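Local structure of putative uncharacterized protein (Desulfitobacterium hafniense, 4JGI) at residues V97-H102 with G148-A153; V23-M27 with A73-L77; L173-I177 with I205-W209. The protein binds methylcobalamin and probably presents its methyl-carrying cobalt to partner proteins as the corrinoid subunit of an O-demethylase system. All coordinates share one frame; numbering follows the deposited sequence.

Interaction 1. Residues V97-H102 with G148-A153; sequences VEGDLH and GVLTLA
Asp100 reaches from the loop after strand 91-96 to the start of helix 151-166, where its OD2 takes two backbone N-H groups at once. The bond from Leu150 N to Asp100 OD2 is 2.9 Å long and meets the oxygen nearly head-on to its C-O bond; that from Val149 N to Asp100 OD2, at 2.8 Å, descends from well above the carboxylate plane. The other oxygen serves its own loop. Asp100 OD1 accepts from His102 N, closing an Asx turn, and from His102 ND1 at 2.8 Å, the carboxylate oxygen lying within 5° of the imidazole plane. With CG anti to the carbonyl carbon (chi1 -62°), the His102 ring lies with one face against Val149, whose CG1 sits 3.2 Å from His102 ND1.

Packing is close behind the carboxylate: Ala153 CB lies 3.4 Å from Asp100 OD2 and 3.6 Å from Val97 CG2. Toward solvent the fit slackens, and exposed Leu152 brings CD2 only to 4.0 Å from Gly99 CA, beside the outward-reaching Glu98. An asparagine in place of Asp100 puts an NH2 where one of the two acceptor oxygens was, and would probably leave either the two N-H groups of His102 or the amides of Val149 and Leu150 without their mate.

His102 NE2 is the axial ligand of the cobalt in methylcobalamin, in the base-off, His-on manner of the DXHXXG motif. Asp100 is therefore a second-shell residue: it helps fix the rotation of the imidazole, and its hydrogen bond at ND1 is likely to make NE2 a stronger electron-pair donor to cobalt.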
ATOM      1  N   VAL A  97      12.618   4.139   8.475  1.00 17.31           N
ATOM      2  CA  VAL A  97      13.774   3.528   9.096  1.00 19.10           C
ATOM      3  C   VAL A  97      14.654   4.504   9.873  1.00 21.63           C
ATOM      4  O   VAL A  97      14.561   5.687   9.756  1.00 22.73           O
ATOM      5  CB  VAL A  97      14.620   2.861   8.000  1.00 18.30           C
ATOM      6  CG1 VAL A  97      13.869   1.738   7.317  1.00 23.76           C
ATOM      7  CG2 VAL A  97      15.220   3.830   7.004  1.00 23.30           C
ATOM      8  N   GLU A  98      15.553   3.915  10.642  1.00 22.27           N
ATOM      9  CA  GLU A  98      16.437   4.604  11.496  1.00 23.16           C
ATOM     10  C   GLU A  98      17.218   5.668  10.652  1.00 19.63           C
ATOM     11  O   GLU A  98      17.805   5.438   9.582  1.00 25.04           O
ATOM     12  CB  GLU A  98      17.386   3.609  12.212  1.00 22.42           C
ATOM     13  CG  GLU A  98      18.364   4.316  13.190  1.00 24.80           C
ATOM     14  CD  GLU A  98      18.990   3.404  14.213  1.00 28.54           C
ATOM     15  OE1 GLU A  98      18.349   2.960  15.105  1.00 38.31           O
ATOM     16  OE2 GLU A  98      20.212   3.149  14.081  1.00 53.86           O
ATOM     17  N   GLY A  99      17.209   6.865  11.210  1.00 24.04           N
ATOM     18  CA  GLY A  99      17.922   7.991  10.618  1.00 24.94           C
ATOM     19  C   GLY A  99      16.966   8.938   9.960  1.00 27.22           C
ATOM     20  O   GLY A  99      17.387  10.040   9.615  1.00 28.41           O
ATOM     21  N   ASP A 100      15.688   8.510   9.820  1.00 24.68           N
ATOM     22  CA  ASP A 100      14.706   9.271   9.086  1.00 21.89           C
ATOM     23  C   ASP A 100      13.449   9.620   9.847  1.00 20.95           C
ATOM     24  O   ASP A 100      12.870   8.835  10.555  1.00 21.20           O
ATOM     25  CB  ASP A 100      14.386   8.532   7.792  1.00 24.81           C
ATOM     26  CG  ASP A 100      14.204   9.448   6.619  1.00 24.55           C
ATOM     27  OD1 ASP A 100      13.145  10.151   6.632  1.00 30.81           O
ATOM     28  OD2 ASP A 100      15.061   9.529   5.695  1.00 27.52           O
ATOM     29  N   LEU A 101      12.987  10.880   9.644  1.00 21.20           N
ATOM     30  CA  LEU A 101      11.758  11.348  10.301  1.00 21.02           C
ATOM     31  C   LEU A 101      10.620  11.634   9.301  1.00 22.40           C
ATOM     32  O   LEU A 101       9.520  12.155   9.722  1.00 22.61           O
ATOM     33  CB  LEU A 101      12.016  12.636  11.086  1.00 23.69           C
ATOM     34  CG  LEU A 101      13.097  12.456  12.135  1.00 25.03           C
ATOM     35  CD1 LEU A 101      13.315  13.779  12.823  1.00 31.26           C
ATOM     36  CD2 LEU A 101      12.771  11.448  13.195  1.00 30.46           C
ATOM     37  N   HIS A 102      10.817  11.333   8.049  1.00 20.04           N
ATOM     38  CA  HIS A 102       9.797  11.618   7.038  1.00 18.84           C
ATOM     39  C   HIS A 102       8.736  10.555   7.010  1.00 21.91           C
ATOM     40  O   HIS A 102       9.145   9.391   6.823  1.00 24.91           O
ATOM     41  CB  HIS A 102      10.460  11.812   5.663  1.00 22.61           C
ATOM     42  CG  HIS A 102      11.413  12.973   5.587  1.00 23.16           C
ATOM     43  ND1 HIS A 102      12.742  12.842   5.895  1.00 25.61           N
ATOM     44  CD2 HIS A 102      11.296  14.223   5.057  1.00 23.07           C
ATOM     45  CE1 HIS A 102      13.368  13.985   5.699  1.00 27.25           C
ATOM     46  NE2 HIS A 102      12.506  14.849   5.218  1.00 25.28           N
ATOM     47  N   GLY A 148      12.294   5.829   3.494  1.00 17.68           N
ATOM     48  CA  GLY A 148      13.384   6.690   3.856  1.00 20.19           C
ATOM     49  C   GLY A 148      13.776   7.596   2.739  1.00 17.80           C
ATOM     50  O   GLY A 148      13.512   7.323   1.559  1.00 19.23           O
ATOM     51  N   VAL A 149      14.538   8.643   3.124  1.00 21.70           N
ATOM     52  CA  VAL A 149      15.086   9.565   2.141  1.00 21.73           C
ATOM     53  C   VAL A 149      16.563   9.879   2.369  1.00 23.15           C
ATOM     54  O   VAL A 149      17.352   9.864   1.398  1.00 23.87           O
ATOM     55  CB  VAL A 149      14.274  10.890   2.010  1.00 26.04           C
ATOM     56  CG1 VAL A 149      13.946  11.392   3.364  1.00 33.43           C
ATOM     57  CG2 VAL A 149      15.101  11.961   1.259  1.00 27.89           C
ATOM     58  N   LEU A 150      16.963  10.139   3.568  1.00 23.20           N
ATOM     59  CA  LEU A 150      18.375  10.489   3.800  1.00 26.37           C
ATOM     60  C   LEU A 150      19.275   9.297   3.443  1.00 22.86           C
ATOM     61  O   LEU A 150      18.880   8.137   3.541  1.00 24.88           O
ATOM     62  CB  LEU A 150      18.577  10.805   5.249  1.00 25.94           C
ATOM     63  CG  LEU A 150      17.757  11.982   5.831  1.00 37.22           C
ATOM     64  CD1 LEU A 150      18.273  12.378   7.203  1.00 35.27           C
ATOM     65  CD2 LEU A 150      17.712  13.138   4.876  1.00 40.31           C
ATOM     66  N   THR A 151      20.515   9.590   3.121  1.00 24.56           N
ATOM     67  CA  THR A 151      21.453   8.518   2.729  1.00 26.65           C
ATOM     68  C   THR A 151      21.665   7.564   3.872  1.00 23.83           C
ATOM     69  O   THR A 151      21.712   6.361   3.663  1.00 27.08           O
ATOM     70  CB  THR A 151      22.772   9.096   2.140  1.00 32.47           C
ATOM     71  OG1 THR A 151      22.464   9.895   0.993  1.00 38.72           O
ATOM     72  CG2 THR A 151      23.689   7.990   1.696  1.00 33.13           C
ATOM     73  N   LEU A 152      21.726   8.062   5.098  1.00 25.97           N
ATOM     74  CA  LEU A 152      21.817   7.198   6.288  1.00 29.23           C
ATOM     75  C   LEU A 152      20.647   6.216   6.411  1.00 26.05           C
ATOM     76  O   LEU A 152      20.778   5.055   6.884  1.00 25.70           O
ATOM     77  CB  LEU A 152      21.854   8.053   7.552  1.00 35.64           C
ATOM     78  CG  LEU A 152      22.296   7.496   8.886  1.00 50.73           C
ATOM     79  CD1 LEU A 152      23.813   7.339   8.829  1.00 64.19           C
ATOM     80  CD2 LEU A 152      21.896   8.397  10.088  1.00 51.48           C
ATOM     81  N   ALA A 153      19.454   6.715   6.057  1.00 22.03           N
ATOM     82  CA  ALA A 153      18.253   5.871   6.058  1.00 20.84           C
ATOM     83  C   ALA A 153      18.371   4.804   5.002  1.00 19.84           C
ATOM     84  O   ALA A 153      17.906   3.672   5.208  1.00 20.10           O
ATOM     85  CB  ALA A 153      16.969   6.775   5.789  1.00 21.58           C
TER

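Interaction 2. Residues V23-M27 with A73-L77; sequences VDKVM and AMDKL
Val23 and Leu77 lead the apolar contacts between helices 16-29 and 60-77, which here run nearly parallel, their short axes 10.5 Å apart and crossing at -15°. Leu77 CD2 is the shared point: it meets Val26 CG1 at 3.9 Å and Val23 CG1 at 4.1 Å, a methyl lodged against one branch from each of two valines a helical turn apart. Both branches stand anti to their backbone N (chi1 167° in Val23), and the Val26 and Leu77 side chains cross at about a right angle. Val23 turns its other branch, CG2, to Ala73 CB, a looser touch of 4.4 Å.

A second group of contacts uses the aliphatic part of a charged residue. Lys76 lays CB 3.9 Å from Val23 CG1, with its CD passing the same methyl, while the amine end leads away from helix 16-29.

The third group is a plain contact of sulfur with backbone. Met27 runs out extended through chi2 and brings Met27 SD to 3.4 Å from Lys76 O, and 4.0 Å from Lys76 CB, at the partly exposed margin of the contact.

Helix 32-54 covers the buried side, where Phe42 meets Val23, Leu38 meets Val26 and Ile39 meets Leu77. The three helices thus share one apolar core within the helical N-terminal B12-binding domain, as in the helical bundles of related corrinoid proteins.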
ATOM      1  N   VAL A  23     -21.969   2.036  -5.076  1.00 19.54           N
ATOM      2  CA  VAL A  23     -21.898   1.356  -3.787  1.00 19.89           C
ATOM      3  C   VAL A  23     -23.317   1.169  -3.238  1.00 23.84           C
ATOM      4  O   VAL A  23     -23.639   0.110  -2.780  1.00 24.25           O
ATOM      5  CB  VAL A  23     -21.011   2.103  -2.776  1.00 19.81           C
ATOM      6  CG1 VAL A  23     -21.216   1.560  -1.382  1.00 23.52           C
ATOM      7  CG2 VAL A  23     -19.564   1.976  -3.212  1.00 20.14           C
ATOM      8  N   ASP A  24     -24.141   2.188  -3.385  1.00 23.83           N
ATOM      9  CA  ASP A  24     -25.538   2.062  -2.955  1.00 28.58           C
ATOM     10  C   ASP A  24     -26.317   0.977  -3.696  1.00 29.60           C
ATOM     11  O   ASP A  24     -27.062   0.251  -3.063  1.00 34.54           O
ATOM     12  CB  ASP A  24     -26.273   3.364  -3.114  1.00 29.69           C
ATOM     13  CG  ASP A  24     -25.767   4.446  -2.182  1.00 38.31           C
ATOM     14  OD1 ASP A  24     -25.001   4.174  -1.209  1.00 35.72           O
ATOM     15  OD2 ASP A  24     -26.133   5.609  -2.460  1.00 40.25           O
ATOM     16  N   LYS A  25     -26.158   0.900  -5.000  1.00 27.46           N
ATOM     17  CA  LYS A  25     -26.797  -0.150  -5.800  1.00 33.19           C
ATOM     18  C   LYS A  25     -26.373  -1.568  -5.376  1.00 29.54           C
ATOM     19  O   LYS A  25     -27.209  -2.502  -5.251  1.00 33.91           O
ATOM     20  CB  LYS A  25     -26.506   0.076  -7.272  1.00 34.91           C
ATOM     21  CG  LYS A  25     -27.380   1.179  -7.871  1.00 43.26           C
ATOM     22  CD  LYS A  25     -26.987   1.486  -9.311  1.00 53.05           C
ATOM     23  CE  LYS A  25     -27.492   2.846  -9.791  1.00 58.56           C
ATOM     24  NZ  LYS A  25     -26.528   3.455 -10.743  1.00 67.71           N
ATOM     25  N   VAL A  26     -25.078  -1.734  -5.141  1.00 31.95           N
ATOM     26  CA  VAL A  26     -24.556  -3.001  -4.677  1.00 31.20           C
ATOM     27  C   VAL A  26     -25.056  -3.329  -3.282  1.00 32.58           C
ATOM     28  O   VAL A  26     -25.441  -4.479  -2.999  1.00 36.27           O
ATOM     29  CB  VAL A  26     -23.025  -3.008  -4.746  1.00 33.90           C
ATOM     30  CG1 VAL A  26     -22.444  -4.203  -4.006  1.00 38.70           C
ATOM     31  CG2 VAL A  26     -22.620  -2.977  -6.198  1.00 34.21           C
ATOM     32  N   MET A  27     -25.042  -2.359  -2.379  1.00 31.22           N
ATOM     33  CA  MET A  27     -25.480  -2.673  -1.016  1.00 40.33           C
ATOM     34  C   MET A  27     -26.964  -3.119  -1.046  1.00 43.69           C
ATOM     35  O   MET A  27     -27.320  -4.057  -0.330  1.00 38.93           O
ATOM     36  CB  MET A  27     -25.244  -1.512  -0.037  1.00 34.08           C
ATOM     37  CG  MET A  27     -23.793  -1.256   0.368  1.00 42.42           C
ATOM     38  SD  MET A  27     -23.795   0.220   1.429  1.00 71.15           S
ATOM     39  CE  MET A  27     -24.943   1.478   0.850  1.00 63.23           C
ATOM     40  N   ALA A  73     -15.427   3.754   0.850  1.00 17.62           N
ATOM     41  CA  ALA A  73     -16.177   2.732   0.093  1.00 18.13           C
ATOM     42  C   ALA A  73     -16.098   1.397   0.738  1.00 19.38           C
ATOM     43  O   ALA A  73     -17.109   0.710   0.852  1.00 21.58           O
ATOM     44  CB  ALA A  73     -15.620   2.641  -1.346  1.00 20.12           C
ATOM     45  N   MET A  74     -14.895   1.006   1.184  1.00 18.22           N
ATOM     46  CA  MET A  74     -14.718  -0.285   1.887  1.00 20.75           C
ATOM     47  C   MET A  74     -15.515  -0.393   3.148  1.00 22.78           C
ATOM     48  O   MET A  74     -16.065  -1.450   3.413  1.00 26.98           O
ATOM     49  CB  MET A  74     -13.285  -0.555   2.187  1.00 22.35           C
ATOM     50  CG  MET A  74     -12.507  -0.693   0.927  1.00 23.66           C
ATOM     51  SD  MET A  74     -13.047  -2.084  -0.115  1.00 31.75           S
ATOM     52  CE  MET A  74     -12.923  -3.247   1.130  1.00 25.02           C
ATOM     53  N   ASP A  75     -15.638   0.714   3.882  1.00 21.50           N
ATOM     54  CA  ASP A  75     -16.372   0.721   5.143  1.00 23.22           C
ATOM     55  C   ASP A  75     -17.849   0.484   4.853  1.00 25.83           C
ATOM     56  O   ASP A  75     -18.544  -0.166   5.648  1.00 29.36           O
ATOM     57  CB  ASP A  75     -16.242   2.090   5.876  1.00 27.45           C
ATOM     58  CG  ASP A  75     -14.855   2.377   6.415  1.00 30.10           C
ATOM     59  OD1 ASP A  75     -14.084   1.432   6.656  1.00 28.83           O
ATOM     60  OD2 ASP A  75     -14.571   3.602   6.652  1.00 33.69           O
ATOM     61  N   LYS A  76     -18.345   1.012   3.729  1.00 22.78           N
ATOM     62  CA  LYS A  76     -19.728   0.795   3.388  1.00 25.78           C
ATOM     63  C   LYS A  76     -20.029  -0.575   2.906  1.00 31.73           C
ATOM     64  O   LYS A  76     -21.133  -1.076   3.170  1.00 35.44           O
ATOM     65  CB  LYS A  76     -20.185   1.743   2.337  1.00 25.54           C
ATOM     66  CG  LYS A  76     -20.379   3.096   2.875  1.00 27.65           C
ATOM     67  CD  LYS A  76     -20.863   4.048   1.812  1.00 28.24           C
ATOM     68  CE  LYS A  76     -20.695   5.509   2.260  1.00 36.92           C
ATOM     69  NZ  LYS A  76     -19.227   5.901   2.400  1.00 35.14           N
ATOM     70  N   LEU A  77     -19.077  -1.179   2.211  1.00 26.33           N
ATOM     71  CA  LEU A  77     -19.267  -2.477   1.605  1.00 27.76           C
ATOM     72  C   LEU A  77     -19.062  -3.616   2.555  1.00 41.07           C
ATOM     73  O   LEU A  77     -19.473  -4.711   2.253  1.00 41.27           O
ATOM     74  CB  LEU A  77     -18.374  -2.630   0.380  1.00 24.34           C
ATOM     75  CG  LEU A  77     -18.770  -1.761  -0.841  1.00 27.62           C
ATOM     76  CD1 LEU A  77     -17.619  -1.669  -1.835  1.00 32.38           C
ATOM     77  CD2 LEU A  77     -19.971  -2.308  -1.578  1.00 30.07           C
TER

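Interaction 3. Residues L173-I177 with I205-W209; sequences LKVII and ICQRW
Strand 174-177 and helix 205-209 run almost exactly antiparallel, at 174°, with their short axes 10.4 Å apart, and Lys174 and Ile176, alternate residues of the strand, both point their side chains at the helix. Trp209 packs against the Lys174 end of the strand. Lys174 CB stands 3.6 Å from the centroid of the six-membered ring of Trp209, only 12° off its normal, a CH-pi contact over the face. The lysine chain then bends at chi2 and follows the indole: Lys174 CG rides over Trp209 CD2, and Lys174 CD comes 4.0 Å from Trp209 NE1. An aliphatic chain is thereby spread along the ring system while its amine continues past it. The opposite face of the indole is backed by Ile205 CG2 of its own helix, so the ring is held between a strand residue and a helix residue.

Ile176 meets the same tryptophan at the edge, its CB 3.8 Å from Trp209 CZ3. Its longer branch stands anti to the backbone N (chi1 -174°) and carries CD1 out to the helix, 4.0 Å from Ile205 CG2. The shorter branch, CG2, faces Cys206 SG at 4.2 Å. Ile143 on the adjoining strand 143-147 touches Ile176, Cys206 and Trp209, extending this apolar layer across the sheet.

Ile176 also touches methylcobalamin, so the layer borders the cofactor pocket. A C-terminal helix laid antiparallel on a parallel five-stranded sheet of order 2-1-3-4-5 belongs to the Rossmann-like fold of B12-binding domains.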
ATOM      1  N   LEU A 173       9.566 -13.619   2.978  1.00 20.74           N
ATOM      2  CA  LEU A 173       8.776 -12.392   2.854  1.00 20.34           C
ATOM      3  C   LEU A 173       9.273 -11.592   1.669  1.00 20.08           C
ATOM      4  O   LEU A 173      10.319 -11.851   1.103  1.00 19.74           O
ATOM      5  CB  LEU A 173       8.808 -11.585   4.126  1.00 20.31           C
ATOM      6  CG  LEU A 173      10.196 -11.307   4.672  1.00 21.85           C
ATOM      7  CD1 LEU A 173      10.789 -10.096   3.957  1.00 21.56           C
ATOM      8  CD2 LEU A 173      10.085 -10.961   6.141  1.00 24.57           C
ATOM      9  N   LYS A 174       8.522 -10.553   1.305  1.00 17.27           N
ATOM     10  CA  LYS A 174       8.913  -9.668   0.276  1.00 16.65           C
ATOM     11  C   LYS A 174       9.209  -8.313   0.941  1.00 16.87           C
ATOM     12  O   LYS A 174       8.503  -7.938   1.861  1.00 18.25           O
ATOM     13  CB  LYS A 174       7.731  -9.513  -0.668  1.00 18.56           C
ATOM     14  CG  LYS A 174       7.415 -10.786  -1.445  1.00 22.33           C
ATOM     15  CD  LYS A 174       8.492 -11.097  -2.432  1.00 28.32           C
ATOM     16  CE  LYS A 174       8.140 -12.380  -3.217  1.00 38.69           C
ATOM     17  NZ  LYS A 174       9.162 -12.499  -4.258  1.00 46.76           N
ATOM     18  N   VAL A 175      10.181  -7.604   0.427  1.00 15.20           N
ATOM     19  CA  VAL A 175      10.605  -6.281   0.901  1.00 16.05           C
ATOM     20  C   VAL A 175      10.336  -5.259  -0.178  1.00 16.36           C
ATOM     21  O   VAL A 175      10.819  -5.376  -1.291  1.00 17.91           O
ATOM     22  CB  VAL A 175      12.066  -6.206   1.275  1.00 16.88           C
ATOM     23  CG1 VAL A 175      12.436  -4.827   1.766  1.00 18.19           C
ATOM     24  CG2 VAL A 175      12.345  -7.247   2.396  1.00 19.26           C
ATOM     25  N   ILE A 176       9.535  -4.233   0.161  1.00 16.36           N
ATOM     26  CA  ILE A 176       9.281  -3.100  -0.744  1.00 15.70           C
ATOM     27  C   ILE A 176       9.821  -1.832  -0.066  1.00 15.17           C
ATOM     28  O   ILE A 176       9.604  -1.635   1.127  1.00 15.56           O
ATOM     29  CB  ILE A 176       7.808  -3.006  -1.167  1.00 16.60           C
ATOM     30  CG1 ILE A 176       7.636  -1.906  -2.222  1.00 18.28           C
ATOM     31  CG2 ILE A 176       6.881  -2.741   0.007  1.00 16.90           C
ATOM     32  CD1 ILE A 176       6.260  -1.927  -2.850  1.00 19.90           C
ATOM     33  N   ILE A 177      10.489  -0.990  -0.853  1.00 17.05           N
ATOM     34  CA  ILE A 177      11.002   0.268  -0.349  1.00 16.77           C
ATOM     35  C   ILE A 177      10.312   1.421  -1.099  1.00 17.45           C
ATOM     36  O   ILE A 177       9.896   1.312  -2.253  1.00 18.87           O
ATOM     37  CB  ILE A 177      12.538   0.386  -0.429  1.00 16.25           C
ATOM     38  CG1 ILE A 177      12.983   0.378  -1.921  1.00 19.09           C
ATOM     39  CG2 ILE A 177      13.125  -0.776   0.395  1.00 18.56           C
ATOM     40  CD1 ILE A 177      14.447   0.633  -2.085  1.00 22.27           C
ATOM     41  N   ILE A 205       1.908  -3.367  -6.486  1.00 18.18           N
ATOM     42  CA  ILE A 205       2.981  -4.368  -6.275  1.00 17.52           C
ATOM     43  C   ILE A 205       2.636  -5.372  -5.202  1.00 19.37           C
ATOM     44  O   ILE A 205       2.776  -6.624  -5.367  1.00 20.78           O
ATOM     45  CB  ILE A 205       4.328  -3.697  -6.060  1.00 19.68           C
ATOM     46  CG1 ILE A 205       4.828  -2.940  -7.279  1.00 21.97           C
ATOM     47  CG2 ILE A 205       5.361  -4.693  -5.524  1.00 20.86           C
ATOM     48  CD1 ILE A 205       5.874  -1.900  -7.024  1.00 21.49           C
ATOM     49  N   CYS A 206       2.154  -4.885  -4.096  1.00 17.29           N
ATOM     50  CA  CYS A 206       1.877  -5.702  -2.959  1.00 16.84           C
ATOM     51  C   CYS A 206       0.689  -6.658  -3.215  1.00 17.99           C
ATOM     52  O   CYS A 206       0.695  -7.827  -2.813  1.00 20.56           O
ATOM     53  CB  CYS A 206       1.568  -4.810  -1.764  1.00 18.32           C
ATOM     54  SG  CYS A 206       3.001  -3.949  -1.043  1.00 20.45           S
ATOM     55  N   GLN A 207      -0.297  -6.136  -3.915  1.00 18.95           N
ATOM     56  CA  GLN A 207      -1.441  -6.982  -4.322  1.00 20.45           C
ATOM     57  C   GLN A 207      -1.029  -8.159  -5.238  1.00 22.58           C
ATOM     58  O   GLN A 207      -1.522  -9.270  -5.039  1.00 23.96           O
ATOM     59  CB  GLN A 207      -2.517  -6.160  -4.990  1.00 21.62           C
ATOM     60  CG  GLN A 207      -3.286  -5.258  -4.047  1.00 22.41           C
ATOM     61  CD  GLN A 207      -4.321  -5.935  -3.121  1.00 23.67           C
ATOM     62  OE1 GLN A 207      -4.175  -7.063  -2.643  1.00 28.64           O
ATOM     63  NE2 GLN A 207      -5.389  -5.201  -2.845  1.00 25.69           N
ATOM     64  N   ARG A 208      -0.076  -7.921  -6.129  1.00 20.03           N
ATOM     65  CA  ARG A 208       0.469  -8.966  -6.968  1.00 22.18           C
ATOM     66  C   ARG A 208       1.171 -10.034  -6.144  1.00 23.35           C
ATOM     67  O   ARG A 208       1.096 -11.231  -6.461  1.00 25.37           O
ATOM     68  CB  ARG A 208       1.398  -8.407  -8.068  1.00 21.22           C
ATOM     69  CG  ARG A 208       0.683  -7.557  -9.109  1.00 26.27           C
ATOM     70  CD  ARG A 208       1.553  -6.890 -10.102  1.00 28.52           C
ATOM     71  NE  ARG A 208       0.723  -6.433 -11.233  1.00 26.55           N
ATOM     72  CZ  ARG A 208       1.160  -6.275 -12.488  1.00 41.90           C
ATOM     73  NH1 ARG A 208       2.457  -6.339 -12.721  1.00 34.39           N
ATOM     74  NH2 ARG A 208       0.312  -5.972 -13.505  1.00 32.44           N
ATOM     75  N   TRP A 209       1.923  -9.624  -5.098  1.00 21.38           N
ATOM     76  CA  TRP A 209       2.591 -10.633  -4.258  1.00 21.11           C
ATOM     77  C   TRP A 209       1.691 -11.528  -3.408  1.00 25.22           C
ATOM     78  O   TRP A 209       2.049 -12.658  -3.077  1.00 33.37           O
ATOM     79  CB  TRP A 209       3.504  -9.838  -3.352  1.00 19.47           C
ATOM     80  CG  TRP A 209       4.744  -9.315  -3.988  1.00 19.40           C
ATOM     81  CD1 TRP A 209       5.416  -9.809  -5.098  1.00 22.74           C
ATOM     82  CD2 TRP A 209       5.545  -8.249  -3.492  1.00 19.59           C
ATOM     83  NE1 TRP A 209       6.557  -9.099  -5.309  1.00 23.92           N
ATOM     84  CE2 TRP A 209       6.653  -8.120  -4.337  1.00 19.56           C
ATOM     85  CE3 TRP A 209       5.407  -7.336  -2.420  1.00 16.79           C
ATOM     86  CZ2 TRP A 209       7.636  -7.165  -4.158  1.00 19.28           C
ATOM     87  CZ3 TRP A 209       6.394  -6.399  -2.246  1.00 19.13           C
ATOM     88  CH2 TRP A 209       7.514  -6.330  -3.049  1.00 19.32           C
TER

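No two of the three contacts share a helix or strand, and chemistry changes with place. Interactions 1 and 3 both belong to the Rossmann-like half and border the cofactor, yet their centres lie about 20 Å apart and they do not touch; helix 151-166 of interaction 1 precedes the strand of interaction 3. Interaction 1 is a mostly buried contact of a loop with the start of a helix, governed by a carboxylate, whereas interaction 3 is a partly buried helix-on-sheet contact of apolar and CH-pi character. Interaction 2 belongs to the helical half, about 39 Å from interaction 1 between centres and away from the binding sites; its mostly buried helix pair is joined chiefly by aliphatic side chains.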